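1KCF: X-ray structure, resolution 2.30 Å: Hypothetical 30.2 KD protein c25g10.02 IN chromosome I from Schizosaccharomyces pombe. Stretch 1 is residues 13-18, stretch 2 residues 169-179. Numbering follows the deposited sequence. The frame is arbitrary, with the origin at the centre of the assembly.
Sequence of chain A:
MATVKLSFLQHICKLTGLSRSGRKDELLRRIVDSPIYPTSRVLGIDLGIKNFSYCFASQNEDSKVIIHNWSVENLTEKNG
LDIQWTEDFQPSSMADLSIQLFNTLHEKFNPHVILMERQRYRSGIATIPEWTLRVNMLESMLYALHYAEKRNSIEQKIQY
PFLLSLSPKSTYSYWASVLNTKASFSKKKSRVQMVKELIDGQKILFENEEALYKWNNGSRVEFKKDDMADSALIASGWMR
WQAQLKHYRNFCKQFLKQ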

ATOM      1  N   CYS A  13     -20.461  13.812 -18.943  1.00 52.62           N
ATOM      2  CA  CYS A  13     -19.540  12.964 -18.197  1.00 53.65           C
ATOM      3  C   CYS A  13     -18.319  13.758 -17.758  1.00 53.00           C
ATOM      4  O   CYS A  13     -17.833  13.597 -16.639  1.00 54.36           O
ATOM      5  CB  CYS A  13     -19.114  11.761 -19.041  1.00 52.38           C
ATOM      6  SG  CYS A  13     -20.396  10.483 -19.168  1.00 57.06           S
ATOM      7  N   LYS A  14     -17.833  14.626 -18.639  1.00 52.11           N
ATOM      8  CA  LYS A  14     -16.677  15.450 -18.324  1.00 52.55           C
ATOM      9  C   LYS A  14     -17.021  16.485 -17.257  1.00 51.72           C
ATOM     10  O   LYS A  14     -16.173  16.852 -16.448  1.00 52.58           O
ATOM     11  CB  LYS A  14     -16.168  16.160 -19.580  1.00 53.20           C
ATOM     12  CG  LYS A  14     -15.067  17.171 -19.303  1.00 56.27           C
ATOM     13  CD  LYS A  14     -14.564  17.837 -20.579  1.00 58.62           C
ATOM     14  CE  LYS A  14     -13.857  16.842 -21.485  1.00 58.88           C
ATOM     15  NZ  LYS A  14     -13.336  17.491 -22.715  1.00 61.52           N
ATOM     16  N   LEU A  15     -18.267  16.950 -17.260  1.00 50.18           N
ATOM     17  CA  LEU A  15     -18.707  17.946 -16.293  1.00 48.58           C
ATOM     18  C   LEU A  15     -19.002  17.329 -14.933  1.00 48.19           C
ATOM     19  O   LEU A  15     -19.167  18.045 -13.949  1.00 48.00           O
ATOM     20  CB  LEU A  15     -19.962  18.666 -16.794  1.00 48.13           C
ATOM     21  CG  LEU A  15     -19.897  19.551 -18.041  1.00 49.83           C
ATOM     22  CD1 LEU A  15     -21.277  20.132 -18.293  1.00 48.25           C
ATOM     23  CD2 LEU A  15     -18.881  20.671 -17.860  1.00 50.69           C
ATOM     24  N   THR A  16     -19.072  16.002 -14.878  1.00 48.76           N
ATOM     25  CA  THR A  16     -19.358  15.307 -13.630  1.00 47.77           C
ATOM     26  C   THR A  16     -18.225  14.379 -13.207  1.00 49.78           C
ATOM     27  O   THR A  16     -18.385  13.565 -12.298  1.00 49.92           O
ATOM     28  CB  THR A  16     -20.654  14.484 -13.745  1.00 47.61           C
ATOM     29  OG1 THR A  16     -20.561  13.606 -14.870  1.00 44.89           O
ATOM     30  CG2 THR A  16     -21.860  15.405 -13.923  1.00 47.59           C
ATOM     31  N   GLY A  17     -17.082  14.501 -13.874  1.00 51.52           N
ATOM     32  CA  GLY A  17     -15.934  13.676 -13.543  1.00 52.80           C
ATOM     33  C   GLY A  17     -16.143  12.192 -13.778  1.00 54.05           C
ATOM     34  O   GLY A  17     -15.536  11.362 -13.105  1.00 53.16           O
ATOM     35  N   LEU A  18     -17.001  11.854 -14.733  1.00 56.04           N
ATOM     36  CA  LEU A  18     -17.274  10.455 -15.040  1.00 56.29           C
ATOM     37  C   LEU A  18     -16.548  10.040 -16.309  1.00 57.78           C
ATOM     38  O   LEU A  18     -16.065  10.886 -17.064  1.00 56.13           O
ATOM     39  CB  LEU A  18     -18.778  10.234 -15.220  1.00 55.86           C
ATOM     40  CG  LEU A  18     -19.685  10.471 -14.012  1.00 57.05           C
ATOM     41  CD1 LEU A  18     -21.145  10.327 -14.439  1.00 54.18           C
ATOM     42  CD2 LEU A  18     -19.346   9.475 -12.900  1.00 56.69           C
ATOM     43  N   LYS A 169      -6.628  13.204 -14.731  1.00 53.59           N
ATOM     44  CA  LYS A 169      -7.195  13.570 -16.028  1.00 54.33           C
ATOM     45  C   LYS A 169      -8.576  14.196 -15.869  1.00 53.27           C
ATOM     46  O   LYS A 169      -8.846  15.265 -16.415  1.00 53.16           O
ATOM     47  CB  LYS A 169      -7.274  12.343 -16.935  1.00 54.15           C
ATOM     48  N   SER A 170      -9.447  13.534 -15.119  1.00 52.71           N
ATOM     49  CA  SER A 170     -10.795  14.047 -14.900  1.00 54.00           C
ATOM     50  C   SER A 170     -10.778  15.423 -14.240  1.00 52.42           C
ATOM     51  O   SER A 170     -11.552  16.306 -14.607  1.00 52.21           O
ATOM     52  CB  SER A 170     -11.597  13.074 -14.034  1.00 55.56           C
ATOM     53  OG  SER A 170     -11.751  11.826 -14.689  1.00 62.03           O
ATOM     54  N   THR A 171      -9.895  15.601 -13.261  1.00 51.46           N
ATOM     55  CA  THR A 171      -9.790  16.871 -12.558  1.00 50.71           C
ATOM     56  C   THR A 171      -9.359  17.982 -13.510  1.00 52.07           C
ATOM     57  O   THR A 171     -10.056  18.982 -13.669  1.00 49.98           O
ATOM     58  CB  THR A 171      -8.772  16.778 -11.402  1.00 49.76           C
ATOM     59  OG1 THR A 171      -9.205  15.787 -10.463  1.00 49.98           O
ATOM     60  CG2 THR A 171      -8.643  18.113 -10.690  1.00 50.50           C
ATOM     61  N   TYR A 172      -8.211  17.787 -14.150  1.00 54.97           N
ATOM     62  CA  TYR A 172      -7.650  18.761 -15.085  1.00 56.87           C
ATOM     63  C   TYR A 172      -8.517  18.977 -16.322  1.00 57.08           C
ATOM     64  O   TYR A 172      -8.748  20.114 -16.740  1.00 58.17           O
ATOM     65  CB  TYR A 172      -6.256  18.302 -15.511  1.00 57.91           C
ATOM     66  CG  TYR A 172      -5.308  18.101 -14.350  1.00 60.52           C
ATOM     67  CD1 TYR A 172      -4.377  17.063 -14.362  1.00 61.22           C
ATOM     68  CD2 TYR A 172      -5.325  18.961 -13.250  1.00 61.26           C
ATOM     69  CE1 TYR A 172      -3.487  16.882 -13.307  1.00 62.12           C
ATOM     70  CE2 TYR A 172      -4.435  18.794 -12.188  1.00 60.60           C
ATOM     71  CZ  TYR A 172      -3.520  17.752 -12.225  1.00 60.91           C
ATOM     72  OH  TYR A 172      -2.625  17.583 -11.192  1.00 59.30           O
ATOM     73  N   SER A 173      -8.979  17.881 -16.912  1.00 56.06           N
ATOM     74  CA  SER A 173      -9.823  17.946 -18.098  1.00 55.32           C
ATOM     75  C   SER A 173     -11.045  18.789 -17.782  1.00 54.53           C
ATOM     76  O   SER A 173     -11.488  19.604 -18.594  1.00 55.74           O
ATOM     77  CB  SER A 173     -10.260  16.536 -18.512  1.00 57.64           C
ATOM     78  OG  SER A 173     -11.385  16.574 -19.372  1.00 59.75           O
ATOM     79  N   TYR A 174     -11.584  18.586 -16.587  1.00 51.53           N
ATOM     80  CA  TYR A 174     -12.751  19.327 -16.151  1.00 49.32           C
ATOM     81  C   TYR A 174     -12.503  20.832 -16.121  1.00 48.84           C
ATOM     82  O   TYR A 174     -13.235  21.606 -16.745  1.00 49.10           O
ATOM     83  CB  TYR A 174     -13.187  18.871 -14.757  1.00 46.69           C
ATOM     84  CG  TYR A 174     -14.235  19.776 -14.151  1.00 46.06           C
ATOM     85  CD1 TYR A 174     -15.550  19.782 -14.630  1.00 45.34           C
ATOM     86  CD2 TYR A 174     -13.901  20.669 -13.139  1.00 42.84           C
ATOM     87  CE1 TYR A 174     -16.501  20.665 -14.113  1.00 45.23           C
ATOM     88  CE2 TYR A 174     -14.837  21.552 -12.617  1.00 44.10           C
ATOM     89  CZ  TYR A 174     -16.132  21.549 -13.106  1.00 46.12           C
ATOM     90  OH  TYR A 174     -17.044  22.440 -12.585  1.00 46.89           O
ATOM     91  N   TRP A 175     -11.478  21.246 -15.390  1.00 48.43           N
ATOM     92  CA  TRP A 175     -11.183  22.666 -15.269  1.00 50.24           C
ATOM     93  C   TRP A 175     -10.742  23.337 -16.563  1.00 50.52           C
ATOM     94  O   TRP A 175     -11.017  24.516 -16.774  1.00 50.40           O
ATOM     95  CB  TRP A 175     -10.147  22.894 -14.164  1.00 49.56           C
ATOM     96  CG  TRP A 175     -10.727  22.703 -12.790  1.00 49.24           C
ATOM     97  CD1 TRP A 175     -10.364  21.763 -11.865  1.00 49.06           C
ATOM     98  CD2 TRP A 175     -11.803  23.446 -12.203  1.00 47.76           C
ATOM     99  NE1 TRP A 175     -11.148  21.874 -10.743  1.00 46.12           N
ATOM    100  CE2 TRP A 175     -12.038  22.901 -10.922  1.00 46.85           C
ATOM    101  CE3 TRP A 175     -12.592  24.521 -12.635  1.00 48.61           C
ATOM    102  CZ2 TRP A 175     -13.029  23.393 -10.067  1.00 46.85           C
ATOM    103  CZ3 TRP A 175     -13.579  25.012 -11.783  1.00 47.86           C
ATOM    104  CH2 TRP A 175     -13.786  24.445 -10.514  1.00 48.43           C
ATOM    105  N   ALA A 176     -10.070  22.593 -17.431  1.00 53.26           N
ATOM    106  CA  ALA A 176      -9.614  23.145 -18.701  1.00 55.54           C
ATOM    107  C   ALA A 176     -10.803  23.596 -19.556  1.00 57.81           C
ATOM    108  O   ALA A 176     -10.817  24.709 -20.083  1.00 58.25           O
ATOM    109  CB  ALA A 176      -8.797  22.110 -19.454  1.00 54.38           C
ATOM    110  N   SER A 177     -11.801  22.730 -19.681  1.00 58.90           N
ATOM    111  CA  SER A 177     -12.978  23.040 -20.482  1.00 61.06           C
ATOM    112  C   SER A 177     -13.887  24.080 -19.840  1.00 62.20           C
ATOM    113  O   SER A 177     -14.560  24.841 -20.539  1.00 63.18           O
ATOM    114  CB  SER A 177     -13.777  21.765 -20.759  1.00 61.84           C
ATOM    115  OG  SER A 177     -14.128  21.113 -19.552  1.00 63.93           O
ATOM    116  N   VAL A 178     -13.905  24.119 -18.512  1.00 62.37           N
ATOM    117  CA  VAL A 178     -14.751  25.064 -17.792  1.00 61.64           C
ATOM    118  C   VAL A 178     -14.140  26.454 -17.666  1.00 61.20           C
ATOM    119  O   VAL A 178     -14.861  27.446 -17.589  1.00 61.35           O
ATOM    120  CB  VAL A 178     -15.082  24.544 -16.375  1.00 62.60           C
ATOM    121  CG1 VAL A 178     -15.890  25.582 -15.606  1.00 62.99           C
ATOM    122  CG2 VAL A 178     -15.854  23.239 -16.474  1.00 63.66           C
ATOM    123  N   LEU A 179     -12.814  26.531 -17.652  1.00 61.29           N
ATOM    124  CA  LEU A 179     -12.143  27.819 -17.510  1.00 61.24           C
ATOM    125  C   LEU A 179     -11.479  28.372 -18.770  1.00 61.70           C
ATOM    126  O   LEU A 179     -11.288  29.580 -18.882  1.00 63.17           O
ATOM    127  CB  LEU A 179     -11.121  27.749 -16.371  1.00 58.01           C
ATOM    128  CG  LEU A 179     -11.739  27.520 -14.987  1.00 57.83           C
ATOM    129  CD1 LEU A 179     -10.644  27.467 -13.929  1.00 56.19           C
ATOM    130  CD2 LEU A 179     -12.727  28.634 -14.677  1.00 53.36           C
TER
HETATM  131  O   HOH W   1     -13.935  15.214 -16.066  1.00 53.64           O

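Contact between stretch 1 (residues 13-18), which enters as helix, and the helix of stretch 2 (169-179), which buries 315 Å² summed over both sides. No direct hydrogen bond crosses the contact; packing and one bridging water hold it. Along stretch 2, Lys169 is out of reach, and the contact begins at Ser170, whose CA-to-CB bond points toward stretch 1. Here the backbones come close, with Gly17 CA 5.3 Å from Ser170 CA. Gly17 has a positive phi of 64°, which favours glycine, and the small serine side chain fits beside it, Ser170 OG lying 4.1 Å from Gly17 O. Ser170 O accepts a hydrogen bond from water 1 (3.0 Å to the water O), which also donates to Lys14 O (2.8 Å from the water O), so the water links two backbone carbonyls. Thr171 points away and Tyr172 is out of reach. One turn on, Ser173 points toward stretch 1, and the Lys14 side chain (chi1 and chi2 t, chi3 m, chi4 t) runs over it, with Lys14 CE 3.3 Å from Ser173 OG. Tyr174 is buried; its CA-to-CB bond points sideways, but chi1 t brings the ring nearer. Lys14 O meets the ring edge, near its plane, 3.5 Å from Tyr174 CD1, while Leu15 CD2 packs 4.4 Å from Tyr174 CE1. Leu15 starts away from stretch 2, yet its CD2 methyl comes back to supply this apolar contact. Trp175 and Ala176 make no contact. Ser177 points toward stretch 1, and Lys14 CD passes 3.5 Å from Ser177 OG; the aliphatic part of the lysine thus covers two serines a turn apart, both small enough to leave it room. With chi1 p, Ser177 OG lies within hydrogen-bonding reach of its own helix backbone. Val178 closes the contact, its CG2 methyl 4.2 Å from Leu15 CD2.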